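Local coordinates for protein glycoside Hydrolase (Bacteroides uniformis, PDB 5T99) that probably hydrolyses beta-linked galactose from agarose-derived oligosaccharides, as a family 2 glycoside hydrolase that binds the galactose mimic galacto-isofagomine in its active-site pocket, at residues 311-316 / 551-556; 497-502 / 526-531; 555-560 / 583-588. All coordinates share one frame; numbering follows the deposited sequence.

Contact 1 (311-316 / 551-556); sequences GVCLHH and FIWTGF. With GIF (D-galacto-isofagomine), chain C; EDO (1,2-ethanediol), chain Q.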
loop_
_atom_site.group_PDB
_atom_site.type_symbol
_atom_site.label_atom_id
_atom_site.label_comp_id
_atom_site.label_asym_id
_atom_site.label_seq_id
_atom_site.Cartn_x
_atom_site.Cartn_y
_atom_site.Cartn_z
ATOM N N GLY A 311 1.874 -12.569 4.504
ATOM C CA GLY A 311 1.204 -11.295 4.245
ATOM C C GLY A 311 1.567 -10.178 5.188
ATOM O O GLY A 311 2.080 -10.413 6.274
ATOM N N VAL A 312 1.268 -8.957 4.761
ATOM C CA VAL A 312 1.425 -7.776 5.593
ATOM C C VAL A 312 0.225 -6.849 5.415
ATOM O O VAL A 312 -0.364 -6.773 4.324
ATOM C CB VAL A 312 2.742 -7.011 5.304
ATOM C CG1 VAL A 312 3.931 -7.948 5.413
ATOM C CG2 VAL A 312 2.726 -6.354 3.937
ATOM N N CYS A 313 -0.145 -6.178 6.505
ATOM C CA CYS A 313 -1.054 -5.057 6.440
ATOM C C CYS A 313 -0.209 -3.838 6.203
ATOM O O CYS A 313 0.899 -3.743 6.743
ATOM C CB CYS A 313 -1.831 -4.895 7.746
ATOM S SG CYS A 313 -2.852 -6.320 8.132
ATOM N N LEU A 314 -0.728 -2.902 5.418
ATOM C CA LEU A 314 -0.064 -1.625 5.162
ATOM C C LEU A 314 -1.099 -0.521 5.188
ATOM O O LEU A 314 -2.184 -0.677 4.598
ATOM C CB LEU A 314 0.608 -1.625 3.782
ATOM C CG LEU A 314 1.844 -2.491 3.548
ATOM C CD1 LEU A 314 2.247 -2.456 2.082
ATOM C CD2 LEU A 314 2.994 -2.013 4.407
ATOM N N HIS A 315 -0.776 0.585 5.868
ATOM C CA HIS A 315 -1.561 1.807 5.734
ATOM C C HIS A 315 -1.076 2.586 4.535
ATOM O O HIS A 315 0.025 2.371 4.053
ATOM C CB HIS A 315 -1.558 2.658 7.008
ATOM C CG HIS A 315 -2.612 2.254 7.993
ATOM N ND1 HIS A 315 -3.958 2.266 7.686
ATOM C CD2 HIS A 315 -2.520 1.813 9.273
ATOM C CE1 HIS A 315 -4.648 1.843 8.730
ATOM N NE2 HIS A 315 -3.800 1.567 9.708
ATOM N N HIS A 316 -1.939 3.471 4.053
ATOM C CA HIS A 316 -1.752 4.118 2.765
ATOM C C HIS A 316 -0.684 5.189 2.721
ATOM O O HIS A 316 -0.191 5.491 1.633
ATOM C CB HIS A 316 -3.070 4.678 2.228
ATOM C CG HIS A 316 -3.579 5.872 2.972
ATOM N ND1 HIS A 316 -4.128 5.789 4.237
ATOM C CD2 HIS A 316 -3.648 7.176 2.618
ATOM C CE1 HIS A 316 -4.507 6.991 4.630
ATOM N NE2 HIS A 316 -4.227 7.850 3.667
ATOM N N PHE A 551 -1.397 -12.092 8.015
ATOM C CA PHE A 551 -1.170 -10.745 7.545
ATOM C C PHE A 551 -0.721 -9.916 8.751
ATOM O O PHE A 551 -1.524 -9.614 9.632
ATOM C CB PHE A 551 -2.447 -10.209 6.898
ATOM C CG PHE A 551 -2.752 -10.827 5.543
ATOM C CD1 PHE A 551 -2.324 -10.213 4.371
ATOM C CD2 PHE A 551 -3.457 -12.028 5.446
ATOM C CE1 PHE A 551 -2.602 -10.776 3.130
ATOM C CE2 PHE A 551 -3.726 -12.599 4.211
ATOM C CZ PHE A 551 -3.296 -11.977 3.049
ATOM N N ILE A 552 0.569 -9.566 8.803
ATOM C CA ILE A 552 1.153 -9.038 10.040
ATOM C C ILE A 552 0.767 -7.594 10.209
ATOM O O ILE A 552 0.533 -6.921 9.224
ATOM C CB ILE A 552 2.695 -9.200 10.097
ATOM C CG1 ILE A 552 3.409 -8.131 9.248
ATOM C CG2 ILE A 552 3.090 -10.635 9.737
ATOM C CD1 ILE A 552 4.908 -8.277 9.193
ATOM N N TRP A 553 0.688 -7.139 11.461
ATOM C CA TRP A 553 0.477 -5.722 11.778
ATOM C C TRP A 553 1.800 -5.090 12.274
ATOM O O TRP A 553 2.097 -5.197 13.458
ATOM C CB TRP A 553 -0.620 -5.560 12.854
ATOM C CG TRP A 553 -1.021 -4.131 12.939
ATOM C CD1 TRP A 553 -0.549 -3.183 13.802
ATOM C CD2 TRP A 553 -1.897 -3.459 12.038
ATOM N NE1 TRP A 553 -1.102 -1.956 13.502
ATOM C CE2 TRP A 553 -1.930 -2.101 12.418
ATOM C CE3 TRP A 553 -2.658 -3.877 10.936
ATOM C CZ2 TRP A 553 -2.710 -1.158 11.739
ATOM C CZ3 TRP A 553 -3.423 -2.957 10.271
ATOM C CH2 TRP A 553 -3.453 -1.607 10.669
ATOM N N THR A 554 2.625 -4.446 11.445
ATOM C CA THR A 554 2.447 -4.152 10.032
ATOM C C THR A 554 3.772 -4.366 9.314
ATOM O O THR A 554 4.813 -4.535 9.953
ATOM C CB THR A 554 2.075 -2.675 9.830
ATOM O OG1 THR A 554 3.047 -1.837 10.470
ATOM C CG2 THR A 554 0.733 -2.383 10.430
ATOM N N GLY A 555 3.738 -4.320 7.986
ATOM C CA GLY A 555 4.945 -4.440 7.168
ATOM C C GLY A 555 5.865 -3.236 7.267
ATOM O O GLY A 555 7.074 -3.383 7.417
ATOM N N PHE A 556 5.269 -2.050 7.174
ATOM C CA PHE A 556 5.956 -0.760 7.333
ATOM C C PHE A 556 5.309 -0.060 8.514
ATOM O O PHE A 556 4.099 -0.227 8.752
ATOM C CB PHE A 556 5.759 0.141 6.093
ATOM C CG PHE A 556 6.919 0.148 5.123
ATOM C CD1 PHE A 556 7.508 1.356 4.729
ATOM C CD2 PHE A 556 7.409 -1.035 4.572
ATOM C CE1 PHE A 556 8.556 1.378 3.809
ATOM C CE2 PHE A 556 8.467 -1.014 3.655
ATOM C CZ PHE A 556 9.036 0.192 3.277
HETATM C C GIF C . -6.564 -2.886 14.040
HETATM N N GIF C . -6.113 -3.918 14.962
HETATM O O GIF C . -2.488 -3.316 17.386
HETATM C C1 GIF C . -5.387 -2.051 13.576
HETATM O O1 GIF C . -5.305 -0.677 15.546
HETATM C C2 GIF C . -4.536 -1.579 14.752
HETATM O O2 GIF C . -5.870 -0.920 12.856
HETATM C C3 GIF C . -4.064 -2.747 15.612
HETATM C C4 GIF C . -5.253 -3.579 16.082
HETATM C C5 GIF C . -3.257 -2.250 16.813
HETATM C C1 EDO Q . -1.889 0.696 0.402
HETATM O O1 EDO Q . -2.801 1.712 0.805
HETATM C C2 EDO Q . -1.806 -0.388 1.467
HETATM O O2 EDO Q . -3.111 -0.761 1.928
HETATM O O HOH W 1 1.966 0.682 6.772
#
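G311 and V312 pair in parallel with F551 and I552, the seam at which the first and last strands of the family 2 TIM barrel meet and close the cylinder. Three backbone bonds hold it. I552 N donates to G311 O at 3.1 Å and C313 N to I552 O at 2.9 Å. The third, from G555 N to C313 O, carries the pairing past the cis peptide between W553 and T554. One water extends it further, accepting from H315 N and donating to F556 O.

Apolar contacts flank the seam. V312 and I552 lie side by side, CG1 to CG1 at 3.9 Å, while on the other face the F551 ring packs by CD1 on G311 CA. C313 CB presses on W553 CE3 at 3.4 Å, with SG at the edge of the six-membered ring.

W553 carries the contact to the ligand. A chi1 of -168° turns its indole away from its backbone N and lays one face against galacto-isofagomine C1; T554 CG2 covers the opposite face. W553 NE1 is hydrogen-bonded to Y558 OH. The neighbouring H315 ring stands nearly perpendicular to the indole, its NE2 3.3 Å from W553 CH2, near the indole plane.

Contact 2 (497-502 / 526-531); sequences SCTSSR and IGPKWA. With GIF (D-galacto-isofagomine), chain C.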
loop_
_atom_site.group_PDB
_atom_site.type_symbol
_atom_site.label_atom_id
_atom_site.label_comp_id
_atom_site.label_asym_id
_atom_site.label_seq_id
_atom_site.Cartn_x
_atom_site.Cartn_y
_atom_site.Cartn_z
ATOM N N SER A 497 1.376 -7.828 15.996
ATOM C CA SER A 497 1.390 -6.498 16.650
ATOM C C SER A 497 2.552 -6.297 17.652
ATOM O O SER A 497 2.480 -5.448 18.542
ATOM C CB SER A 497 0.023 -6.150 17.277
ATOM O OG SER A 497 -0.742 -5.352 16.390
ATOM N N CYS A 498 3.634 -7.052 17.454
ATOM C CA CYS A 498 4.886 -6.860 18.160
ATOM C C CYS A 498 5.418 -5.485 17.767
ATOM O O CYS A 498 5.257 -5.036 16.623
ATOM C CB CYS A 498 5.875 -7.959 17.750
ATOM S SG CYS A 498 7.430 -8.029 18.677
ATOM N N THR A 499 6.026 -4.804 18.727
ATOM C CA THR A 499 6.543 -3.461 18.520
ATOM C C THR A 499 8.052 -3.428 18.728
ATOM O O THR A 499 8.597 -4.192 19.536
ATOM C CB THR A 499 5.868 -2.468 19.480
ATOM O OG1 THR A 499 5.988 -2.944 20.827
ATOM C CG2 THR A 499 4.403 -2.334 19.135
ATOM N N SER A 500 8.710 -2.526 18.005
ATOM C CA SER A 500 10.137 -2.274 18.166
ATOM C C SER A 500 10.528 -0.935 17.552
ATOM O O SER A 500 9.818 -0.401 16.697
ATOM C CB SER A 500 10.964 -3.398 17.544
ATOM O OG SER A 500 10.692 -3.561 16.168
ATOM N N SER A 501 11.634 -0.377 18.035
ATOM C CA SER A 501 12.283 0.772 17.400
ATOM C C SER A 501 13.557 0.248 16.744
ATOM O O SER A 501 14.246 -0.591 17.331
ATOM C CB SER A 501 12.618 1.854 18.430
ATOM O OG SER A 501 11.467 2.264 19.162
ATOM N N ARG A 502 13.854 0.730 15.534
ATOM C CA ARG A 502 15.034 0.296 14.767
ATOM C C ARG A 502 16.318 0.540 15.543
ATOM O O ARG A 502 16.565 1.663 15.968
ATOM C CB ARG A 502 15.129 1.057 13.431
ATOM C CG ARG A 502 16.254 0.570 12.516
ATOM C CD ARG A 502 16.164 1.168 11.116
ATOM N NE ARG A 502 16.118 2.625 11.153
ATOM C CZ ARG A 502 17.158 3.427 11.396
ATOM N NH1 ARG A 502 18.375 2.937 11.620
ATOM N NH2 ARG A 502 16.975 4.747 11.416
ATOM N N ILE A 526 7.907 -7.084 22.990
ATOM C CA ILE A 526 6.908 -6.223 23.617
ATOM C C ILE A 526 5.801 -5.873 22.619
ATOM O O ILE A 526 6.049 -5.786 21.418
ATOM C CB ILE A 526 7.575 -4.912 24.131
ATOM C CG1 ILE A 526 8.737 -5.218 25.101
ATOM C CG2 ILE A 526 6.557 -3.964 24.763
ATOM C CD1 ILE A 526 8.383 -6.084 26.295
ATOM N N GLY A 527 4.588 -5.678 23.140
ATOM C CA GLY A 527 3.475 -5.100 22.379
ATOM C C GLY A 527 2.270 -4.809 23.272
ATOM O O GLY A 527 2.333 -5.054 24.467
ATOM N N PRO A 528 1.163 -4.291 22.696
ATOM C CA PRO A 528 -0.112 -4.164 23.429
ATOM C C PRO A 528 -0.642 -5.501 23.975
ATOM O O PRO A 528 -0.068 -6.555 23.689
ATOM C CB PRO A 528 -1.075 -3.587 22.376
ATOM C CG PRO A 528 -0.406 -3.788 21.052
ATOM C CD PRO A 528 1.064 -3.753 21.325
ATOM N N LYS A 529 -1.735 -5.455 24.739
ATOM C CA LYS A 529 -2.240 -6.621 25.490
ATOM C C LYS A 529 -2.497 -7.866 24.625
ATOM O O LYS A 529 -2.258 -8.982 25.055
ATOM C CB LYS A 529 -3.519 -6.255 26.267
ATOM N N TRP A 530 -2.944 -7.651 23.391
ATOM C CA TRP A 530 -3.277 -8.733 22.445
ATOM C C TRP A 530 -2.082 -9.165 21.586
ATOM O O TRP A 530 -2.194 -10.104 20.795
ATOM C CB TRP A 530 -4.418 -8.290 21.516
ATOM C CG TRP A 530 -4.135 -6.994 20.807
ATOM C CD1 TRP A 530 -3.495 -6.826 19.601
ATOM C CD2 TRP A 530 -4.450 -5.674 21.281
ATOM N NE1 TRP A 530 -3.408 -5.485 19.294
ATOM C CE2 TRP A 530 -3.985 -4.756 20.303
ATOM C CE3 TRP A 530 -5.090 -5.178 22.437
ATOM C CZ2 TRP A 530 -4.144 -3.366 20.439
ATOM C CZ3 TRP A 530 -5.234 -3.793 22.586
ATOM C CH2 TRP A 530 -4.760 -2.902 21.587
ATOM N N ALA A 531 -0.952 -8.478 21.724
ATOM C CA ALA A 531 0.186 -8.713 20.866
ATOM C C ALA A 531 0.967 -9.941 21.293
ATOM O O ALA A 531 0.756 -10.494 22.373
ATOM C CB ALA A 531 1.089 -7.490 20.833
HETATM C C GIF C . -6.564 -2.886 14.040
HETATM N N GIF C . -6.113 -3.918 14.962
HETATM O O GIF C . -2.488 -3.316 17.386
HETATM C C1 GIF C . -5.387 -2.051 13.576
HETATM O O1 GIF C . -5.305 -0.677 15.546
HETATM C C2 GIF C . -4.536 -1.579 14.752
HETATM O O2 GIF C . -5.870 -0.920 12.856
HETATM C C3 GIF C . -4.064 -2.747 15.612
HETATM C C4 GIF C . -5.253 -3.579 16.082
HETATM C C5 GIF C . -3.257 -2.250 16.813
#
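S497 and C498 run beside the irregular chain of 526-531, C498 CA 4.8 Å from G527 CA and S497 CA 4.9 Å from A531 CA. Neither segment is helix or strand. The second folds into a type I beta turn from P528 to A531, closed by the bond from A531 N to P528 O, which brings both ends of the turn against S497. G527 is almost fully extended, and its CA lies 4.0 Å from S497 O.

Both hydrogen bonds between the segments end on one carbonyl, I526 O. T499 N donates to I526 O at 2.9 Å in a straight bond (168°), and T499 OG1 adds a second at the same length from well above the carbonyl plane. The T499 hydroxyl lies between its own N and carbonyl carbon (chi1 53°), which lets one residue grip I526 O with both backbone and side chain. Around S497 O pack A531 CB, at 3.4 Å, and P528 CD.

S497 and W530 converge on the ligand. The exocyclic hydroxyl O of galacto-isofagomine is hydrogen-bonded to S497 OG at 2.9 Å and accepts from W530 NE1 at 3.0 Å, lying in the plane of the indole at its edge. P528 CB lies over one indole face, toward its rim, and S497 OG has a further partner in Y473 OH. The contact thus supplies part of the pocket wall around the hydroxymethyl group. Within 497-502, S500 makes a backbone hydrogen bond with Y586, and both segments belong to the long loop between barrel strand 490-495 and helix 534-543.

Contact 3 (555-560 / 583-588); sequences GFDYLG and RSSYFG. With GIF (D-galacto-isofagomine), chain C.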
loop_
_atom_site.group_PDB
_atom_site.type_symbol
_atom_site.label_atom_id
_atom_site.label_comp_id
_atom_site.label_asym_id
_atom_site.label_seq_id
_atom_site.Cartn_x
_atom_site.Cartn_y
_atom_site.Cartn_z
ATOM N N GLY A 555 3.738 -4.320 7.986
ATOM C CA GLY A 555 4.945 -4.440 7.168
ATOM C C GLY A 555 5.865 -3.236 7.267
ATOM O O GLY A 555 7.074 -3.383 7.417
ATOM N N PHE A 556 5.269 -2.050 7.174
ATOM C CA PHE A 556 5.956 -0.760 7.333
ATOM C C PHE A 556 5.309 -0.060 8.514
ATOM O O PHE A 556 4.099 -0.227 8.752
ATOM C CB PHE A 556 5.759 0.141 6.093
ATOM C CG PHE A 556 6.919 0.148 5.123
ATOM C CD1 PHE A 556 7.508 1.356 4.729
ATOM C CD2 PHE A 556 7.409 -1.035 4.572
ATOM C CE1 PHE A 556 8.556 1.378 3.809
ATOM C CE2 PHE A 556 8.467 -1.014 3.655
ATOM C CZ PHE A 556 9.036 0.192 3.277
ATOM N N ASP A 557 6.086 0.752 9.232
ATOM C CA ASP A 557 5.475 1.695 10.166
ATOM C C ASP A 557 4.639 2.693 9.371
ATOM O O ASP A 557 4.856 2.908 8.164
ATOM C CB ASP A 557 6.512 2.443 11.030
ATOM C CG ASP A 557 7.002 1.627 12.205
ATOM O OD1 ASP A 557 6.181 0.934 12.846
ATOM O OD2 ASP A 557 8.217 1.696 12.509
ATOM N N TYR A 558 3.691 3.297 10.073
ATOM C CA TYR A 558 2.744 4.255 9.494
ATOM C C TYR A 558 2.515 5.396 10.479
ATOM O O TYR A 558 2.782 5.263 11.661
ATOM C CB TYR A 558 1.412 3.553 9.183
ATOM C CG TYR A 558 0.804 2.864 10.384
ATOM C CD1 TYR A 558 -0.089 3.533 11.224
ATOM C CD2 TYR A 558 1.128 1.553 10.696
ATOM C CE1 TYR A 558 -0.651 2.906 12.326
ATOM C CE2 TYR A 558 0.576 0.924 11.803
ATOM C CZ TYR A 558 -0.315 1.600 12.609
ATOM O OH TYR A 558 -0.855 0.971 13.705
ATOM N N LEU A 559 1.991 6.499 9.969
ATOM C CA LEU A 559 1.698 7.682 10.763
ATOM C C LEU A 559 0.404 7.495 11.543
ATOM O O LEU A 559 -0.542 6.904 11.031
ATOM C CB LEU A 559 1.598 8.901 9.844
ATOM C CG LEU A 559 2.914 9.362 9.200
ATOM C CD1 LEU A 559 2.648 10.209 7.968
ATOM C CD2 LEU A 559 3.765 10.145 10.190
ATOM N N GLY A 560 0.373 8.008 12.776
ATOM C CA GLY A 560 -0.748 7.810 13.719
ATOM C C GLY A 560 -1.687 9.007 13.833
ATOM O O GLY A 560 -1.302 10.143 13.502
ATOM N N ARG A 583 4.095 10.311 17.503
ATOM C CA ARG A 583 3.217 10.603 16.356
ATOM C C ARG A 583 3.073 9.466 15.323
ATOM O O ARG A 583 2.291 9.612 14.378
ATOM C CB ARG A 583 3.718 11.855 15.611
ATOM C CG ARG A 583 4.989 11.634 14.791
ATOM C CD ARG A 583 5.370 12.833 13.944
ATOM N NE ARG A 583 6.738 12.688 13.424
ATOM C CZ ARG A 583 7.429 13.645 12.797
ATOM N NH1 ARG A 583 8.674 13.389 12.379
ATOM N NH2 ARG A 583 6.892 14.855 12.582
ATOM N N SER A 584 3.854 8.385 15.452
ATOM C CA SER A 584 3.821 7.281 14.476
ATOM C C SER A 584 4.063 5.920 15.143
ATOM O O SER A 584 4.251 5.838 16.359
ATOM C CB SER A 584 4.775 7.560 13.283
ATOM O OG SER A 584 6.151 7.485 13.613
ATOM N N SER A 585 4.032 4.854 14.348
ATOM C CA SER A 585 3.955 3.499 14.888
ATOM C C SER A 585 5.303 2.866 15.172
ATOM O O SER A 585 6.359 3.361 14.737
ATOM C CB SER A 585 3.156 2.602 13.936
ATOM O OG SER A 585 3.895 2.298 12.770
ATOM N N TYR A 586 5.228 1.764 15.921
ATOM C CA TYR A 586 6.340 0.859 16.160
ATOM C C TYR A 586 6.063 -0.577 15.659
ATOM O O TYR A 586 6.930 -1.461 15.761
ATOM C CB TYR A 586 6.621 0.795 17.666
ATOM C CG TYR A 586 6.933 2.121 18.332
ATOM C CD1 TYR A 586 8.249 2.487 18.628
ATOM C CD2 TYR A 586 5.908 2.996 18.697
ATOM C CE1 TYR A 586 8.537 3.690 19.255
ATOM C CE2 TYR A 586 6.188 4.203 19.316
ATOM C CZ TYR A 586 7.505 4.537 19.600
ATOM O OH TYR A 586 7.773 5.732 20.204
ATOM N N PHE A 587 4.869 -0.806 15.112
ATOM C CA PHE A 587 4.426 -2.147 14.690
ATOM C C PHE A 587 5.157 -2.668 13.445
ATOM O O PHE A 587 5.204 -3.870 13.204
ATOM C CB PHE A 587 2.919 -2.134 14.384
ATOM C CG PHE A 587 2.039 -1.882 15.580
ATOM C CD1 PHE A 587 1.993 -2.785 16.626
ATOM C CD2 PHE A 587 1.214 -0.761 15.627
ATOM C CE1 PHE A 587 1.166 -2.565 17.719
ATOM C CE2 PHE A 587 0.381 -0.533 16.717
ATOM C CZ PHE A 587 0.363 -1.437 17.770
ATOM N N GLY A 588 5.689 -1.755 12.644
ATOM C CA GLY A 588 6.329 -2.096 11.381
ATOM C C GLY A 588 7.537 -2.996 11.537
ATOM O O GLY A 588 8.339 -2.811 12.452
HETATM C C GIF C . -6.564 -2.886 14.040
HETATM N N GIF C . -6.113 -3.918 14.962
HETATM O O GIF C . -2.488 -3.316 17.386
HETATM C C1 GIF C . -5.387 -2.051 13.576
HETATM O O1 GIF C . -5.305 -0.677 15.546
HETATM C C2 GIF C . -4.536 -1.579 14.752
HETATM O O2 GIF C . -5.870 -0.920 12.856
HETATM C C3 GIF C . -4.064 -2.747 15.612
HETATM C C4 GIF C . -5.253 -3.579 16.082
HETATM C C5 GIF C . -3.257 -2.250 16.813
#
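D557 and S585 are brought together by their first torsions: the aspartate CG turns anti to its carbonyl carbon (chi1 -81°), and the S585 hydroxyl sits between its backbone N and carbonyl carbon (chi1 73°). S585 OG then donates to D557 OD1 at 2.7 Å and accepts from Y558 N at 2.9 Å. G588 N gives OD1 a second bond, also 2.7 Å, from the opposite face of the carboxylate plane. OD2 forms a salt bridge with K597, so the buried carboxylate is held at both oxygens, which probably favours its ionised form.

The backbones run nearly antiparallel. S585 N bonds Y558 O at 3.0 Å, and G560 N bonds R583 O; these bonds flank the single bridge of L559 with S584.

S585 CB lies over the centre of the Y558 ring in a CH-pi contact, 3.8 Å from the centroid. Beyond it Y558 OH, the partner of W553, approaches F587 CD2 at 3.3 Å, the two side chains crossing at a slant, and F587 CZ reaches ligand O at 3.4 Å.

This bridged pairing, in the loop between the last barrel strand, 549-552, and helix 598-607, carries F587 to the ligand pocket, with F556 packed on helix 327-339.

In the fold
From the N terminus, the chain leaves barrel strand 305-313 and travels through the other strands and helices of the barrel before contact 1 joins it to strand 549-552, closing the longest of the three loops. Contact 2 is nested inside that loop, folding the excursion between strand 490-495 and helix 534-543 back on itself. Contact 3 begins where contact 1 ends, sharing G555 and F556, and follows contact 2 in series; it closes the excursion ahead of helix 598-607. The three meet in space around galacto-isofagomine: T554 N probably bonds F587 O, W553 CD1 packs on S497 OG, and T499 CG2 packs on F587 CD1.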